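Local coordinates for cytoplasmic protein (PDB 7LPP) that acts as a sterylglucosidase of glycoside hydrolase family 5, an enzyme that removes glucose from steryl glucosides, at the YAG site. Numbering follows the deposited sequence.

The YAG site. Residues 145, 197, 199, 271, 431-432, 452-454, 456, 459, 471, 521, 571, 588. With YAG (4-(hydroxymethyl)-1-[[2-(3-methoxyphenyl)-1,3-thiazol-5-yl]methyl]piperidin-4-ol), chain B.
YAG, the hit compound of this entry, lies in the active-site pocket of the GH5 enzyme. Most of its surface, 488 of 548 Å², is hidden by protein, although the ligand itself is poorly ordered.

Its piperidine end lies among acidic and aromatic side chains. Glu271 grips the ring nitrogen with both carboxylate oxygens. N15 donates to Glu271 OE1 at 3.0 Å, and the bond to OE2 is equally long. Both oxygens use their syn lone pairs, so the carboxylate meets the amine as a fork. The Glu271 chain is extended beyond CG (chi2 -162°), which carries the fork up to the ligand. A protonated amine would suit this pairing, but the proton is not seen.

Tyr454 packs beside the piperidine, with C17 over one face of its ring, toward the rim. Its hydroxyl OH donates to Glu521 OE1 at 2.9 Å, which ties the ring to a second acid. From another direction Trp199 meets the piperidine edge-on with CZ2 and CH2. Trp199 NE1 donates to the anti lone pair of Glu588 OE2. This bond is bent (125° at H) and tilted out of the indole plane, but may help orient the carboxylate. The ring hydroxyl O23 lies against that carboxylate, nearest OE2, and can hydrogen-bond to it. The hydroxymethyl O22 makes a weak bond to Glu588 OE1 and lies over one face of Trp571.

The aryl end is held by packing, with no clear hydrogen bond. Val431 CG1 caps the thiazole face, 3.6 Å from its centroid. Leu432 CD2 lies over the methoxyphenyl face, while Phe453 meets that YAG ring edge-to-face. The methoxy carbon C08 reaches Ala471 CB at 3.8 Å and also touches Gly456. The methoxy oxygen O07 faces the Tyr454 carbonyl O at 3.2 Å, a poor fit of two acceptors.

Glu271, of the Asn-Glu-Pro motif, is the GH5 acid/base, and Glu521 is the nucleophile. The pocket probably holds the substrate's glucose for cleavage, and YAG would block it.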
loop_
_atom_site.group_PDB
_atom_site.type_symbol
_atom_site.label_atom_id
_atom_site.label_comp_id
_atom_site.label_asym_id
_atom_site.label_seq_id
_atom_site.Cartn_x
_atom_site.Cartn_y
_atom_site.Cartn_z
ATOM N N ASP A 145 5.107 -0.055 7.801
ATOM C CA ASP A 145 6.168 0.526 6.989
ATOM C C ASP A 145 7.453 0.486 7.798
ATOM O O ASP A 145 7.482 0.969 8.933
ATOM C CB ASP A 145 5.837 1.964 6.578
ATOM C CG ASP A 145 4.818 2.033 5.454
ATOM O OD1 ASP A 145 5.090 1.483 4.366
ATOM O OD2 ASP A 145 3.746 2.642 5.658
ATOM N N MET A 197 12.015 10.569 0.567
ATOM C CA MET A 197 11.782 9.127 0.546
ATOM C C MET A 197 12.924 8.329 1.168
ATOM O O MET A 197 13.031 7.121 0.936
ATOM C CB MET A 197 11.521 8.638 -0.881
ATOM C CG MET A 197 10.403 9.375 -1.579
ATOM S SD MET A 197 8.826 9.069 -0.771
ATOM C CE MET A 197 8.598 7.331 -1.127
ATOM N N TRP A 199 13.179 7.377 4.090
ATOM C CA TRP A 199 12.656 6.436 5.075
ATOM C C TRP A 199 12.693 5.003 4.563
ATOM O O TRP A 199 12.917 4.072 5.343
ATOM C CB TRP A 199 11.227 6.825 5.461
ATOM C CG TRP A 199 10.233 6.569 4.374
ATOM C CD1 TRP A 199 9.814 7.449 3.418
ATOM C CD2 TRP A 199 9.541 5.342 4.120
ATOM N NE1 TRP A 199 8.899 6.847 2.588
ATOM C CE2 TRP A 199 8.717 5.552 2.997
ATOM C CE3 TRP A 199 9.540 4.087 4.733
ATOM C CZ2 TRP A 199 7.897 4.552 2.476
ATOM C CZ3 TRP A 199 8.725 3.098 4.216
ATOM C CH2 TRP A 199 7.915 3.336 3.099
ATOM N N GLU A 271 3.719 -4.886 2.409
ATOM C CA GLU A 271 5.120 -4.704 2.036
ATOM C C GLU A 271 6.089 -5.230 3.089
ATOM O O GLU A 271 6.824 -4.446 3.704
ATOM C CB GLU A 271 5.397 -3.225 1.764
ATOM C CG GLU A 271 4.430 -2.602 0.774
ATOM C CD GLU A 271 4.949 -1.308 0.187
ATOM O OE1 GLU A 271 6.171 -1.070 0.278
ATOM O OE2 GLU A 271 4.135 -0.537 -0.367
ATOM N N VAL A 431 7.649 -6.431 -2.178
ATOM C CA VAL A 431 7.814 -5.408 -3.202
ATOM C C VAL A 431 8.799 -5.886 -4.259
ATOM O O VAL A 431 9.865 -6.428 -3.941
ATOM C CB VAL A 431 8.271 -4.090 -2.557
ATOM C CG1 VAL A 431 8.620 -3.060 -3.619
ATOM C CG2 VAL A 431 7.194 -3.557 -1.617
ATOM N N LEU A 432 8.437 -5.690 -5.529
ATOM C CA LEU A 432 9.294 -6.034 -6.665
ATOM C C LEU A 432 9.622 -7.523 -6.685
ATOM O O LEU A 432 10.737 -7.931 -7.018
ATOM C CB LEU A 432 10.575 -5.196 -6.670
ATOM C CG LEU A 432 10.369 -3.734 -7.064
ATOM C CD1 LEU A 432 11.660 -2.947 -6.926
ATOM C CD2 LEU A 432 9.823 -3.644 -8.480
ATOM N N HIS A 452 1.610 -4.025 -5.489
ATOM C CA HIS A 452 1.707 -2.573 -5.516
ATOM C C HIS A 452 2.554 -2.146 -6.709
ATOM O O HIS A 452 3.558 -2.791 -7.031
ATOM C CB HIS A 452 2.318 -2.029 -4.222
ATOM C CG HIS A 452 1.481 -2.268 -3.003
ATOM N ND1 HIS A 452 0.204 -2.780 -3.061
ATOM C CD2 HIS A 452 1.742 -2.057 -1.690
ATOM C CE1 HIS A 452 -0.287 -2.878 -1.837
ATOM N NE2 HIS A 452 0.626 -2.443 -0.987
ATOM N N PHE A 453 2.147 -1.069 -7.371
ATOM C CA PHE A 453 2.936 -0.519 -8.463
ATOM C C PHE A 453 3.012 0.992 -8.338
ATOM O O PHE A 453 1.983 1.666 -8.233
ATOM C CB PHE A 453 2.361 -0.887 -9.833
ATOM C CG PHE A 453 3.208 -0.416 -10.979
ATOM C CD1 PHE A 453 3.074 0.869 -11.481
ATOM C CD2 PHE A 453 4.161 -1.252 -11.539
ATOM C CE1 PHE A 453 3.866 1.310 -12.527
ATOM C CE2 PHE A 453 4.954 -0.820 -12.587
ATOM C CZ PHE A 453 4.803 0.462 -13.084
ATOM N N TYR A 454 4.228 1.518 -8.379
ATOM C CA TYR A 454 4.456 2.951 -8.360
ATOM C C TYR A 454 5.407 3.314 -9.485
ATOM O O TYR A 454 6.373 2.593 -9.745
ATOM C CB TYR A 454 5.047 3.414 -7.028
ATOM C CG TYR A 454 4.047 3.512 -5.901
ATOM C CD1 TYR A 454 3.694 2.391 -5.164
ATOM C CD2 TYR A 454 3.464 4.726 -5.568
ATOM C CE1 TYR A 454 2.781 2.476 -4.131
ATOM C CE2 TYR A 454 2.555 4.819 -4.533
ATOM C CZ TYR A 454 2.222 3.689 -3.818
ATOM O OH TYR A 454 1.320 3.771 -2.787
ATOM N N GLY A 456 8.298 4.542 -10.077
ATOM C CA GLY A 456 9.361 4.727 -9.103
ATOM C C GLY A 456 10.111 6.031 -9.278
ATOM O O GLY A 456 10.451 6.697 -8.297
ATOM N N LEU A 459 8.061 8.999 -8.069
ATOM C CA LEU A 459 7.950 8.950 -6.617
ATOM C C LEU A 459 9.250 9.388 -5.953
ATOM O O LEU A 459 9.242 10.222 -5.039
ATOM C CB LEU A 459 7.563 7.539 -6.174
ATOM C CG LEU A 459 7.406 7.306 -4.672
ATOM C CD1 LEU A 459 6.167 8.013 -4.138
ATOM C CD2 LEU A 459 7.353 5.815 -4.367
ATOM N N ALA A 471 11.802 0.005 -15.372
ATOM C CA ALA A 471 12.445 -0.587 -14.205
ATOM C C ALA A 471 12.174 -2.084 -14.121
ATOM O O ALA A 471 13.087 -2.870 -13.839
ATOM C CB ALA A 471 11.973 0.116 -12.934
ATOM N N GLU A 521 -1.817 -0.503 -4.197
ATOM C CA GLU A 521 -1.288 0.843 -4.035
ATOM C C GLU A 521 -0.794 1.365 -5.375
ATOM O O GLU A 521 -0.124 0.651 -6.124
ATOM C CB GLU A 521 -0.143 0.881 -3.014
ATOM C CG GLU A 521 -0.566 0.652 -1.573
ATOM C CD GLU A 521 0.586 0.832 -0.605
ATOM O OE1 GLU A 521 1.514 1.602 -0.925
ATOM O OE2 GLU A 521 0.569 0.198 0.470
ATOM N N TRP A 571 -3.289 5.309 -3.664
ATOM C CA TRP A 571 -2.708 5.728 -2.398
ATOM C C TRP A 571 -2.341 7.202 -2.497
ATOM O O TRP A 571 -1.499 7.575 -3.320
ATOM C CB TRP A 571 -1.478 4.892 -2.047
ATOM C CG TRP A 571 -0.771 5.363 -0.806
ATOM C CD1 TRP A 571 0.108 6.402 -0.706
ATOM C CD2 TRP A 571 -0.885 4.808 0.510
ATOM N NE1 TRP A 571 0.544 6.531 0.588
ATOM C CE2 TRP A 571 -0.048 5.562 1.354
ATOM C CE3 TRP A 571 -1.608 3.743 1.054
ATOM C CZ2 TRP A 571 0.082 5.288 2.714
ATOM C CZ3 TRP A 571 -1.477 3.475 2.404
ATOM C CH2 TRP A 571 -0.639 4.242 3.218
ATOM N N GLU A 588 6.037 12.440 2.926
ATOM C CA GLU A 588 5.300 12.051 1.735
ATOM C C GLU A 588 4.042 12.898 1.593
ATOM O O GLU A 588 3.463 13.362 2.579
ATOM C CB GLU A 588 4.925 10.570 1.785
ATOM C CG GLU A 588 6.103 9.629 1.659
ATOM C CD GLU A 588 5.681 8.174 1.551
ATOM O OE1 GLU A 588 4.460 7.908 1.500
ATOM O OE2 GLU A 588 6.574 7.299 1.518
HETATM C C17 YAG B . 5.299 3.896 -1.599
HETATM C C20 YAG B . 6.359 2.089 0.189
HETATM C C21 YAG B . 3.548 4.556 -0.025
HETATM C C01 YAG B . 6.956 -0.144 -5.371
HETATM C C02 YAG B . 7.194 -0.327 -6.873
HETATM C C03 YAG B . 6.522 -1.319 -7.572
HETATM C C04 YAG B . 6.742 -1.478 -8.932
HETATM C C05 YAG B . 7.633 -0.644 -9.592
HETATM C C06 YAG B . 8.303 0.348 -8.895
HETATM C C08 YAG B . 9.009 1.338 -10.927
HETATM C C09 YAG B . 8.081 0.506 -7.536
HETATM C C11 YAG B . 6.947 0.681 -3.052
HETATM C C12 YAG B . 6.180 -0.515 -3.168
HETATM C C14 YAG B . 7.169 1.484 -1.766
HETATM C C16 YAG B . 5.205 2.409 -1.916
HETATM C C18 YAG B . 5.020 4.182 -0.187
HETATM C C19 YAG B . 5.306 3.082 0.700
HETATM N N13 YAG B . 6.196 -0.994 -4.567
HETATM N N15 YAG B . 6.134 1.606 -1.171
HETATM O O07 YAG B . 9.205 1.198 -9.549
HETATM O O22 YAG B . 3.315 4.822 1.332
HETATM O O23 YAG B . 5.858 5.353 0.214
HETATM S S10 YAG B . 7.551 1.071 -4.477
#